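Local coordinates for protein allantoin racemase (PDB 5LFD) that probably interconverts the D and L forms of 5-monosubstituted hydantoins, as a member of the HyuE racemase family, at residues Arg2-Asn7 against Asp69-Ala74. Residues are numbered along the deposited sequence; the frame is centred on the assembly and turned at random.
Sequences RILVVN and DAVIQA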
ATOM      1  N   ARG A   2      39.195   6.634   4.403  1.00 14.64           N
ATOM      2  CA  ARG A   2      38.718   7.829   5.066  1.00 14.25           C
ATOM      3  C   ARG A   2      37.186   8.022   4.868  1.00 12.88           C
ATOM      4  O   ARG A   2      36.720   8.104   3.748  1.00 11.71           O
ATOM      5  CB  ARG A   2      39.459   9.073   4.535  1.00 15.61           C
ATOM      6  CG  ARG A   2      39.217  10.289   5.380  1.00 16.68           C
ATOM      7  CD  ARG A   2      40.013  11.473   4.901  1.00 19.97           C
ATOM      8  NE  ARG A   2      41.325  11.482   5.574  1.00 22.56           N
ATOM      9  CZ  ARG A   2      42.471  11.623   4.929  1.00 23.06           C
ATOM     10  NH1 ARG A   2      42.466  11.794   3.615  1.00 24.93           N
ATOM     11  NH2 ARG A   2      43.600  11.607   5.593  1.00 24.26           N
ATOM     12  N   ILE A   3      36.477   8.175   5.977  1.00 11.39           N
ATOM     13  CA  ILE A   3      35.048   8.399   5.965  1.00 12.05           C
ATOM     14  C   ILE A   3      34.701   9.741   6.622  1.00 11.88           C
ATOM     15  O   ILE A   3      35.016   9.977   7.817  1.00 11.66           O
ATOM     16  CB  ILE A   3      34.336   7.258   6.768  1.00 12.08           C
ATOM     17  CG1 ILE A   3      34.668   5.852   6.176  1.00 12.13           C
ATOM     18  CG2 ILE A   3      32.847   7.552   6.886  1.00 11.39           C
ATOM     19  CD1 ILE A   3      34.260   4.716   7.140  1.00 13.70           C
ATOM     20  N   LEU A   4      34.049  10.629   5.862  1.00 12.66           N
ATOM     21  CA  LEU A   4      33.550  11.859   6.457  1.00 13.15           C
ATOM     22  C   LEU A   4      32.277  11.582   7.255  1.00 13.26           C
ATOM     23  O   LEU A   4      31.315  11.024   6.716  1.00 14.93           O
ATOM     24  CB  LEU A   4      33.300  12.942   5.389  1.00 13.20           C
ATOM     25  CG  LEU A   4      34.441  13.256   4.402  1.00 13.69           C
ATOM     26  CD1 LEU A   4      34.021  14.349   3.412  1.00 12.44           C
ATOM     27  CD2 LEU A   4      35.819  13.530   5.073  1.00 13.61           C
ATOM     28  N   VAL A   5      32.292  11.934   8.537  1.00 13.08           N
ATOM     29  CA  VAL A   5      31.103  11.919   9.411  1.00 13.10           C
ATOM     30  C   VAL A   5      30.590  13.333   9.730  1.00 15.01           C
ATOM     31  O   VAL A   5      31.174  14.071  10.563  1.00 14.71           O
ATOM     32  CB  VAL A   5      31.357  11.163  10.732  1.00 12.50           C
ATOM     33  CG1 VAL A   5      30.101  11.070  11.561  1.00 11.70           C
ATOM     34  CG2 VAL A   5      31.863   9.763  10.426  1.00 12.08           C
ATOM     35  N   VAL A   6      29.465  13.706   9.094  1.00 14.08           N
ATOM     36  CA  VAL A   6      29.041  15.088   9.113  1.00 14.10           C
ATOM     37  C   VAL A   6      27.825  15.291  10.001  1.00 13.85           C
ATOM     38  O   VAL A   6      26.759  14.634   9.836  1.00 14.74           O
ATOM     39  CB  VAL A   6      28.767  15.589   7.673  1.00 13.67           C
ATOM     40  CG1 VAL A   6      28.645  17.097   7.690  1.00 14.39           C
ATOM     41  CG2 VAL A   6      29.868  15.162   6.735  1.00 12.84           C
ATOM     42  N   ASN A   7      27.987  16.169  10.964  1.00 13.38           N
ATOM     43  CA  ASN A   7      26.910  16.557  11.848  1.00 13.10           C
ATOM     44  C   ASN A   7      25.930  17.352  10.980  1.00 13.19           C
ATOM     45  O   ASN A   7      26.349  18.058  10.040  1.00 14.36           O
ATOM     46  CB  ASN A   7      27.456  17.452  13.009  1.00 12.89           C
ATOM     47  CG  ASN A   7      26.447  17.661  14.151  1.00 14.04           C
ATOM     48  OD1 ASN A   7      25.242  17.280  14.072  1.00 13.12           O
ATOM     49  ND2 ASN A   7      26.922  18.293  15.238  1.00 14.83           N
ATOM     50  N   ASP A  69      36.664   8.291   1.170  1.00 14.51           N
ATOM     51  CA  ASP A  69      36.067   7.128   0.533  1.00 14.48           C
ATOM     52  C   ASP A  69      34.538   6.979   0.656  1.00 13.55           C
ATOM     53  O   ASP A  69      33.918   6.299  -0.127  1.00 13.47           O
ATOM     54  CB  ASP A  69      36.803   5.883   1.033  1.00 15.80           C
ATOM     55  CG  ASP A  69      38.325   6.021   0.838  1.00 16.09           C
ATOM     56  OD1 ASP A  69      38.755   5.881  -0.302  1.00 15.43           O
ATOM     57  OD2 ASP A  69      39.047   6.326   1.829  1.00 16.16           O
ATOM     58  N   ALA A  70      33.948   7.610   1.660  1.00 12.68           N
ATOM     59  CA  ALA A  70      32.507   7.505   1.877  1.00 12.45           C
ATOM     60  C   ALA A  70      32.111   8.701   2.718  1.00 11.86           C
ATOM     61  O   ALA A  70      32.967   9.361   3.317  1.00 12.55           O
ATOM     62  CB  ALA A  70      32.108   6.179   2.541  1.00 11.33           C
ATOM     63  N   VAL A  71      30.834   9.020   2.726  1.00 12.08           N
ATOM     64  CA  VAL A  71      30.325  10.055   3.659  1.00 12.38           C
ATOM     65  C   VAL A  71      29.149   9.589   4.497  1.00 12.42           C
ATOM     66  O   VAL A  71      28.252   8.878   4.017  1.00 11.22           O
ATOM     67  CB  VAL A  71      29.847  11.286   2.909  1.00 12.40           C
ATOM     68  CG1 VAL A  71      29.318  12.319   3.913  1.00 12.33           C
ATOM     69  CG2 VAL A  71      31.001  11.819   2.090  1.00 12.16           C
ATOM     70  N   ILE A  72      29.131  10.003   5.758  1.00 12.46           N
ATOM     71  CA  ILE A  72      28.002   9.651   6.604  1.00 12.05           C
ATOM     72  C   ILE A  72      27.347  10.947   7.053  1.00 12.60           C
ATOM     73  O   ILE A  72      28.042  11.843   7.506  1.00 12.21           O
ATOM     74  CB  ILE A  72      28.448   8.877   7.844  1.00 11.90           C
ATOM     75  CG1 ILE A  72      28.960   7.486   7.446  1.00 12.18           C
ATOM     76  CG2 ILE A  72      27.332   8.823   8.900  1.00 10.80           C
ATOM     77  CD1 ILE A  72      29.639   6.735   8.577  1.00 11.22           C
ATOM     78  N   GLN A  73      26.023  11.048   6.905  1.00 13.45           N
ATOM     79  CA  GLN A  73      25.274  12.206   7.384  1.00 14.23           C
ATOM     80  C   GLN A  73      24.700  11.787   8.721  1.00 14.35           C
ATOM     81  O   GLN A  73      23.907  10.887   8.788  1.00 13.55           O
ATOM     82  CB  GLN A  73      24.161  12.620   6.392  1.00 16.09           C
ATOM     83  CG  GLN A  73      23.323  13.806   6.893  1.00 18.81           C
ATOM     84  CD  GLN A  73      22.471  14.484   5.825  1.00 21.53           C
ATOM     85  OE1 GLN A  73      22.932  14.729   4.701  1.00 23.53           O
ATOM     86  NE2 GLN A  73      21.205  14.825   6.195  1.00 25.17           N
ATOM     87  N   ALA A  74      25.122  12.462   9.776  1.00 15.60           N
ATOM     88  CA  ALA A  74      24.873  12.050  11.148  1.00 16.87           C
ATOM     89  C   ALA A  74      23.729  12.847  11.775  1.00 17.99           C
ATOM     90  O   ALA A  74      23.888  13.513  12.847  1.00 19.35           O
ATOM     91  CB  ALA A  74      26.152  12.136  12.008  1.00 16.37           C
TER
HETATM   92  O   HOH W   1      23.717  15.215  14.884  1.00 17.63           O
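Strands 2-7 and 70-74 are the central pair of a four-stranded parallel sheet, ordered 2-1-3-4 as in a Rossmann-like half of an Asp/Glu/hydantoin racemase. They join in the register I3–A70 to V6–Q73: L4 N donates to A70 O, L4 O receives I72 N (2.6 Å), V6 N reaches I72 O (2.8 Å) and V6 O takes A74 N. On one face, I72 CD1 meets I3 CG2 at 3.7 Å and V5 CG2 at 4.2 Å; with I72 CG1 anti to the carbonyl carbon (chi1 -69°), the chain sends CD1 toward both methyls. Beta-branched I3, V5 and I72 suit the extended backbone, and helix 201-214 covers I3 and I72. A74, ending at CB, lies close to V6 O. On the other face, V71 sends CG1 to V6 CG2 (4.0 Å) and CG2 to L4 CD1; V6 also packs on V57 and V61 of helix 47-63. At the strand entrance D69 N donates to R2 O (2.6 Å), while its short carboxylate reaches R2 N, OD2 accepting through its anti lone pair (N-H...O 173°); the R2 guanidinium pairs with E31. Replacing D69 by alanine is likely to leave R2 N without this acceptor. At the far end one water donates to both N7 OD1 and A74 O, each at 2.7 Å.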